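Long-range contact in type-iv like pilin ttha1219 (PDB 5G23), which is a type IV-like pilin resembling type II secretion pseudopilins and probably takes part in the pilus system for DNA uptake and natural competence: residues Lys172-Val186 with Arg220-Leu234. Residues are numbered along the deposited sequence; the frame is centred on the assembly and turned at random.
Sequences KVSALALYLLASVPV and RLRAEKLWIVQTPNL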
loop_
_atom_site.group_PDB
_atom_site.type_symbol
_atom_site.label_atom_id
_atom_site.label_comp_id
_atom_site.label_asym_id
_atom_site.label_seq_id
_atom_site.Cartn_x
_atom_site.Cartn_y
_atom_site.Cartn_z
ATOM N N LYS B 172 -16.342 -20.267 8.879
ATOM C CA LYS B 172 -16.664 -18.852 8.896
ATOM C C LYS B 172 -15.529 -18.075 9.535
ATOM O O LYS B 172 -15.335 -18.100 10.746
ATOM C CB LYS B 172 -17.963 -18.531 9.668
ATOM C CG LYS B 172 -19.225 -18.560 8.848
ATOM C CD LYS B 172 -19.821 -19.952 8.785
ATOM C CE LYS B 172 -21.158 -19.990 7.999
ATOM N NZ LYS B 172 -21.415 -21.297 7.331
ATOM N N VAL B 173 -14.766 -17.351 8.741
ATOM C CA VAL B 173 -13.640 -16.602 9.226
ATOM C C VAL B 173 -13.996 -15.134 9.237
ATOM O O VAL B 173 -14.351 -14.575 8.241
ATOM C CB VAL B 173 -12.386 -16.821 8.333
ATOM C CG1 VAL B 173 -11.253 -15.895 8.726
ATOM C CG2 VAL B 173 -11.921 -18.270 8.431
ATOM N N SER B 174 -13.942 -14.518 10.376
ATOM C CA SER B 174 -14.385 -13.136 10.491
ATOM C C SER B 174 -13.243 -12.120 10.367
ATOM O O SER B 174 -13.517 -10.948 10.125
ATOM C CB SER B 174 -15.235 -12.959 11.740
ATOM O OG SER B 174 -14.486 -13.019 12.879
ATOM N N ALA B 175 -12.014 -12.546 10.647
ATOM C CA ALA B 175 -10.841 -11.639 10.634
ATOM C C ALA B 175 -9.549 -12.376 10.558
ATOM O O ALA B 175 -9.490 -13.565 10.889
ATOM C CB ALA B 175 -10.858 -10.714 11.823
ATOM N N LEU B 176 -8.497 -11.682 10.135
ATOM C CA LEU B 176 -7.124 -12.182 10.129
ATOM C C LEU B 176 -6.311 -11.268 11.038
ATOM O O LEU B 176 -6.578 -10.063 11.080
ATOM C CB LEU B 176 -6.501 -12.162 8.755
ATOM C CG LEU B 176 -7.202 -12.976 7.672
ATOM C CD1 LEU B 176 -6.495 -12.774 6.352
ATOM C CD2 LEU B 176 -7.227 -14.461 8.028
ATOM N N ALA B 177 -5.381 -11.856 11.735
ATOM C CA ALA B 177 -4.364 -11.118 12.439
ATOM C C ALA B 177 -3.031 -11.369 11.772
ATOM O O ALA B 177 -2.626 -12.521 11.562
ATOM C CB ALA B 177 -4.287 -11.527 13.889
ATOM N N LEU B 178 -2.333 -10.293 11.429
ATOM C CA LEU B 178 -1.041 -10.354 10.802
ATOM C C LEU B 178 0.025 -9.702 11.692
ATOM O O LEU B 178 -0.262 -8.702 12.368
ATOM C CB LEU B 178 -1.088 -9.670 9.447
ATOM C CG LEU B 178 -2.017 -10.426 8.508
ATOM C CD1 LEU B 178 -3.328 -9.702 8.512
ATOM C CD2 LEU B 178 -1.461 -10.445 7.131
ATOM N N TYR B 179 1.197 -10.333 11.738
ATOM C CA TYR B 179 2.307 -9.868 12.566
ATOM C C TYR B 179 3.592 -9.874 11.751
ATOM O O TYR B 179 3.898 -10.832 11.094
ATOM C CB TYR B 179 2.472 -10.770 13.802
ATOM C CG TYR B 179 3.686 -10.450 14.612
ATOM C CD1 TYR B 179 3.664 -9.472 15.589
ATOM C CD2 TYR B 179 4.896 -11.154 14.404
ATOM C CE1 TYR B 179 4.783 -9.153 16.335
ATOM C CE2 TYR B 179 6.033 -10.864 15.151
ATOM C CZ TYR B 179 5.963 -9.884 16.145
ATOM O OH TYR B 179 7.052 -9.573 16.820
ATOM N N LEU B 180 4.347 -8.755 11.848
ATOM C CA LEU B 180 5.666 -8.665 11.308
ATOM C C LEU B 180 6.658 -8.218 12.400
ATOM O O LEU B 180 6.331 -7.337 13.250
ATOM C CB LEU B 180 5.694 -7.634 10.178
ATOM C CG LEU B 180 5.055 -8.031 8.859
ATOM C CD1 LEU B 180 4.876 -6.809 7.966
ATOM C CD2 LEU B 180 5.959 -9.077 8.202
ATOM N N LEU B 181 7.814 -8.879 12.421
ATOM C CA LEU B 181 8.988 -8.439 13.186
ATOM C C LEU B 181 10.093 -8.208 12.179
ATOM O O LEU B 181 10.370 -9.058 11.342
ATOM C CB LEU B 181 9.392 -9.472 14.191
ATOM C CG LEU B 181 10.630 -9.206 14.980
ATOM C CD1 LEU B 181 10.467 -8.068 15.943
ATOM C CD2 LEU B 181 11.047 -10.469 15.749
ATOM N N ALA B 182 10.746 -7.058 12.272
ATOM C CA ALA B 182 11.841 -6.740 11.388
ATOM C C ALA B 182 12.954 -6.108 12.194
ATOM O O ALA B 182 12.749 -5.534 13.269
ATOM C CB ALA B 182 11.424 -5.821 10.251
ATOM N N SER B 183 14.147 -6.190 11.624
ATOM C CA SER B 183 15.346 -5.555 12.205
ATOM C C SER B 183 16.170 -4.856 11.175
ATOM O O SER B 183 16.193 -5.213 9.990
ATOM C CB SER B 183 16.227 -6.603 12.929
ATOM O OG SER B 183 16.883 -7.494 12.009
ATOM N N VAL B 184 16.924 -3.896 11.671
ATOM C CA VAL B 184 17.905 -3.160 10.859
ATOM C C VAL B 184 19.091 -2.761 11.723
ATOM O O VAL B 184 18.945 -2.564 12.954
ATOM C CB VAL B 184 17.332 -1.798 10.296
ATOM C CG1 VAL B 184 16.318 -1.990 9.217
ATOM C CG2 VAL B 184 16.794 -0.915 11.385
ATOM N N PRO B 185 20.261 -2.583 11.110
ATOM C CA PRO B 185 21.408 -2.067 11.884
ATOM C C PRO B 185 21.216 -0.627 12.291
ATOM O O PRO B 185 20.551 0.110 11.560
ATOM C CB PRO B 185 22.584 -2.155 10.918
ATOM C CG PRO B 185 22.114 -2.902 9.734
ATOM C CD PRO B 185 20.604 -2.812 9.698
ATOM N N VAL B 186 21.802 -0.252 13.413
ATOM C CA VAL B 186 21.819 1.137 13.869
ATOM C C VAL B 186 23.145 1.389 14.578
ATOM O O VAL B 186 23.596 0.594 15.396
ATOM C CB VAL B 186 20.564 1.445 14.740
ATOM C CG1 VAL B 186 20.617 0.730 16.080
ATOM C CG2 VAL B 186 20.426 2.960 14.969
ATOM N N ARG B 220 20.918 -5.130 16.911
ATOM C CA ARG B 220 20.103 -4.473 15.842
ATOM C C ARG B 220 18.866 -3.780 16.390
ATOM O O ARG B 220 18.317 -4.171 17.445
ATOM C CB ARG B 220 19.722 -5.486 14.785
ATOM C CG ARG B 220 20.917 -5.893 13.945
ATOM C CD ARG B 220 20.612 -7.071 13.081
ATOM N NE ARG B 220 19.683 -6.785 12.014
ATOM C CZ ARG B 220 19.991 -6.519 10.743
ATOM N NH1 ARG B 220 21.213 -6.318 10.373
ATOM N NH2 ARG B 220 19.032 -6.378 9.856
ATOM N N LEU B 221 18.416 -2.747 15.693
ATOM C CA LEU B 221 17.136 -2.117 16.025
ATOM C C LEU B 221 16.005 -3.017 15.529
ATOM O O LEU B 221 16.003 -3.392 14.359
ATOM C CB LEU B 221 17.026 -0.760 15.342
ATOM C CG LEU B 221 15.832 0.146 15.594
ATOM C CD1 LEU B 221 16.119 1.606 15.297
ATOM C CD2 LEU B 221 14.752 -0.256 14.629
ATOM N N ARG B 222 15.044 -3.285 16.393
ATOM C CA ARG B 222 13.884 -4.106 16.064
ATOM C C ARG B 222 12.599 -3.349 16.227
ATOM O O ARG B 222 12.488 -2.484 17.112
ATOM C CB ARG B 222 13.835 -5.370 16.874
ATOM C CG ARG B 222 14.763 -6.417 16.335
ATOM C CD ARG B 222 14.826 -7.721 17.142
ATOM N NE ARG B 222 15.722 -8.571 16.335
ATOM C CZ ARG B 222 17.059 -8.513 16.318
ATOM N NH1 ARG B 222 17.753 -7.887 17.266
ATOM N NH2 ARG B 222 17.733 -9.181 15.391
ATOM N N ALA B 223 11.661 -3.615 15.319
ATOM C CA ALA B 223 10.294 -3.061 15.428
ATOM C C ALA B 223 9.309 -4.143 14.949
ATOM O O ALA B 223 9.681 -5.023 14.173
ATOM C CB ALA B 223 10.136 -1.839 14.589
ATOM N N GLU B 224 8.116 -4.079 15.478
ATOM C CA GLU B 224 7.077 -5.067 15.146
ATOM C C GLU B 224 5.744 -4.415 14.937
ATOM O O GLU B 224 5.514 -3.258 15.315
ATOM C CB GLU B 224 6.977 -6.120 16.255
ATOM C CG GLU B 224 6.395 -5.508 17.565
ATOM C CD GLU B 224 6.380 -6.434 18.747
ATOM O OE1 GLU B 224 6.772 -7.637 18.635
ATOM O OE2 GLU B 224 6.030 -5.920 19.853
ATOM N N LYS B 225 4.834 -5.133 14.277
ATOM C CA LYS B 225 3.561 -4.618 14.075
ATOM C C LYS B 225 2.559 -5.775 14.029
ATOM O O LYS B 225 2.779 -6.746 13.348
ATOM C CB LYS B 225 3.456 -3.791 12.813
ATOM C CG LYS B 225 2.179 -2.938 12.834
ATOM C CD LYS B 225 2.100 -2.094 11.604
ATOM C CE LYS B 225 0.814 -1.292 11.572
ATOM N NZ LYS B 225 0.892 -0.192 12.565
ATOM N N LEU B 226 1.496 -5.620 14.800
ATOM C CA LEU B 226 0.311 -6.497 14.739
ATOM C C LEU B 226 -0.860 -5.690 14.202
ATOM O O LEU B 226 -1.156 -4.611 14.715
ATOM C CB LEU B 226 -0.051 -7.029 16.112
ATOM C CG LEU B 226 -1.309 -7.892 16.255
ATOM C CD1 LEU B 226 -1.106 -9.226 15.597
ATOM C CD2 LEU B 226 -1.677 -8.075 17.699
ATOM N N TRP B 227 -1.585 -6.239 13.206
ATOM C CA TRP B 227 -2.773 -5.584 12.732
ATOM C C TRP B 227 -3.867 -6.609 12.397
ATOM O O TRP B 227 -3.540 -7.737 12.040
ATOM C CB TRP B 227 -2.441 -4.603 11.609
ATOM C CG TRP B 227 -2.032 -5.177 10.281
ATOM C CD1 TRP B 227 -2.762 -5.111 9.197
ATOM C CD2 TRP B 227 -0.795 -5.754 9.900
ATOM N NE1 TRP B 227 -2.131 -5.669 8.144
ATOM C CE2 TRP B 227 -0.896 -6.075 8.555
ATOM C CE3 TRP B 227 0.376 -6.113 10.587
ATOM C CZ2 TRP B 227 0.126 -6.697 7.853
ATOM C CZ3 TRP B 227 1.440 -6.661 9.884
ATOM C CH2 TRP B 227 1.307 -6.979 8.518
ATOM N N ILE B 228 -5.108 -6.181 12.540
ATOM C CA ILE B 228 -6.255 -7.008 12.351
ATOM C C ILE B 228 -6.977 -6.536 11.122
ATOM O O ILE B 228 -7.190 -5.345 10.939
ATOM C CB ILE B 228 -7.236 -6.877 13.513
ATOM C CG1 ILE B 228 -6.536 -7.109 14.826
ATOM C CG2 ILE B 228 -8.388 -7.846 13.256
ATOM C CD1 ILE B 228 -5.769 -8.432 14.930
ATOM N N VAL B 229 -7.285 -7.466 10.243
ATOM C CA VAL B 229 -8.000 -7.215 8.988
ATOM C C VAL B 229 -9.315 -7.941 9.001
ATOM O O VAL B 229 -9.332 -9.174 9.129
ATOM C CB VAL B 229 -7.193 -7.721 7.797
ATOM C CG1 VAL B 229 -7.914 -7.333 6.526
ATOM C CG2 VAL B 229 -5.813 -7.079 7.760
ATOM N N GLN B 230 -10.445 -7.208 8.921
ATOM C CA GLN B 230 -11.741 -7.853 8.905
ATOM C C GLN B 230 -11.882 -8.545 7.544
ATOM O O GLN B 230 -11.361 -8.051 6.526
ATOM C CB GLN B 230 -12.871 -6.845 9.177
ATOM C CG GLN B 230 -12.743 -6.109 10.458
ATOM C CD GLN B 230 -12.808 -6.990 11.673
ATOM O OE1 GLN B 230 -11.924 -6.899 12.508
ATOM N NE2 GLN B 230 -13.787 -7.873 11.772
ATOM N N THR B 231 -12.600 -9.678 7.519
ATOM C CA THR B 231 -12.809 -10.408 6.316
ATOM C C THR B 231 -14.304 -10.703 6.138
ATOM O O THR B 231 -14.743 -11.853 6.164
ATOM C CB THR B 231 -11.986 -11.705 6.307
ATOM O OG1 THR B 231 -12.311 -12.476 7.458
ATOM C CG2 THR B 231 -10.471 -11.437 6.293
ATOM N N PRO B 232 -15.125 -9.650 5.975
ATOM C CA PRO B 232 -16.563 -9.862 5.937
ATOM C C PRO B 232 -16.992 -10.781 4.771
ATOM O O PRO B 232 -18.000 -11.510 4.889
ATOM C CB PRO B 232 -17.135 -8.448 5.797
ATOM C CG PRO B 232 -16.009 -7.625 5.276
ATOM C CD PRO B 232 -14.770 -8.232 5.876
ATOM N N ASN B 233 -16.259 -10.789 3.660
ATOM C CA ASN B 233 -16.633 -11.711 2.571
ATOM C C ASN B 233 -16.421 -13.178 2.932
ATOM O O ASN B 233 -16.947 -14.055 2.241
ATOM C CB ASN B 233 -15.887 -11.351 1.311
ATOM C CG ASN B 233 -16.031 -9.881 0.937
ATOM O OD1 ASN B 233 -15.038 -9.228 0.665
ATOM N ND2 ASN B 233 -17.210 -9.366 0.981
ATOM N N LEU B 234 -15.643 -13.498 3.964
ATOM C CA LEU B 234 -15.456 -14.903 4.357
ATOM C C LEU B 234 -16.357 -15.383 5.479
ATOM O O LEU B 234 -16.165 -16.502 6.020
ATOM C CB LEU B 234 -14.019 -15.133 4.800
ATOM C CG LEU B 234 -12.916 -14.744 3.816
ATOM C CD1 LEU B 234 -11.602 -15.015 4.473
ATOM C CD2 LEU B 234 -13.052 -15.518 2.521
HETATM O O HOH W 1 -14.156 -10.359 13.466
#
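With its CG placed between backbone N and carbonyl carbon (chi1 71°), Trp227 lays its indole across the strand pair, over Leu178 CB. The two strands, 173-184 and 221-230, are antiparallel neighbours in the four-stranded sheet of the pilin, joined by paired backbone hydrogen bonds from Leu176-Val229 to Val184-Leu221, with 221-230 outermost within this chain and helix 44-61 packed over the Trp227 and Leu180 face. The CH-pi contact brings Leu178 CB to 3.6 Å from the centroid of the Trp227 six-membered ring, almost on the ring normal. Leu180 CD1 reaches Trp227 CH2 at 3.6 Å, and Leu178 CD1 meets Val229 CG2. On the other face, Tyr179 OH donates to the anti lone pair of Glu224 OE1 at 2.7 Å, ring and carboxylate turned 72° apart; Gly196 and Thr198 also bond this carboxylate.

Near one end of the ladder Arg220 bends at chi3 (69°) and grips Ser183 OG side-on, through NE at 2.9 Å and NH2 at 3.2 Å, while Pro185 CD lies over a guanidinium face. A leucine here would remove both donors, and Ser183 OG, though still able to bond Glu143, would probably be less firmly fixed in rotation. At the far end, beside the backbone bond from Thr231 N to Ser174 O, Thr231 OG1 donates to Val173 O at 3.0 Å, from above the carbonyl plane.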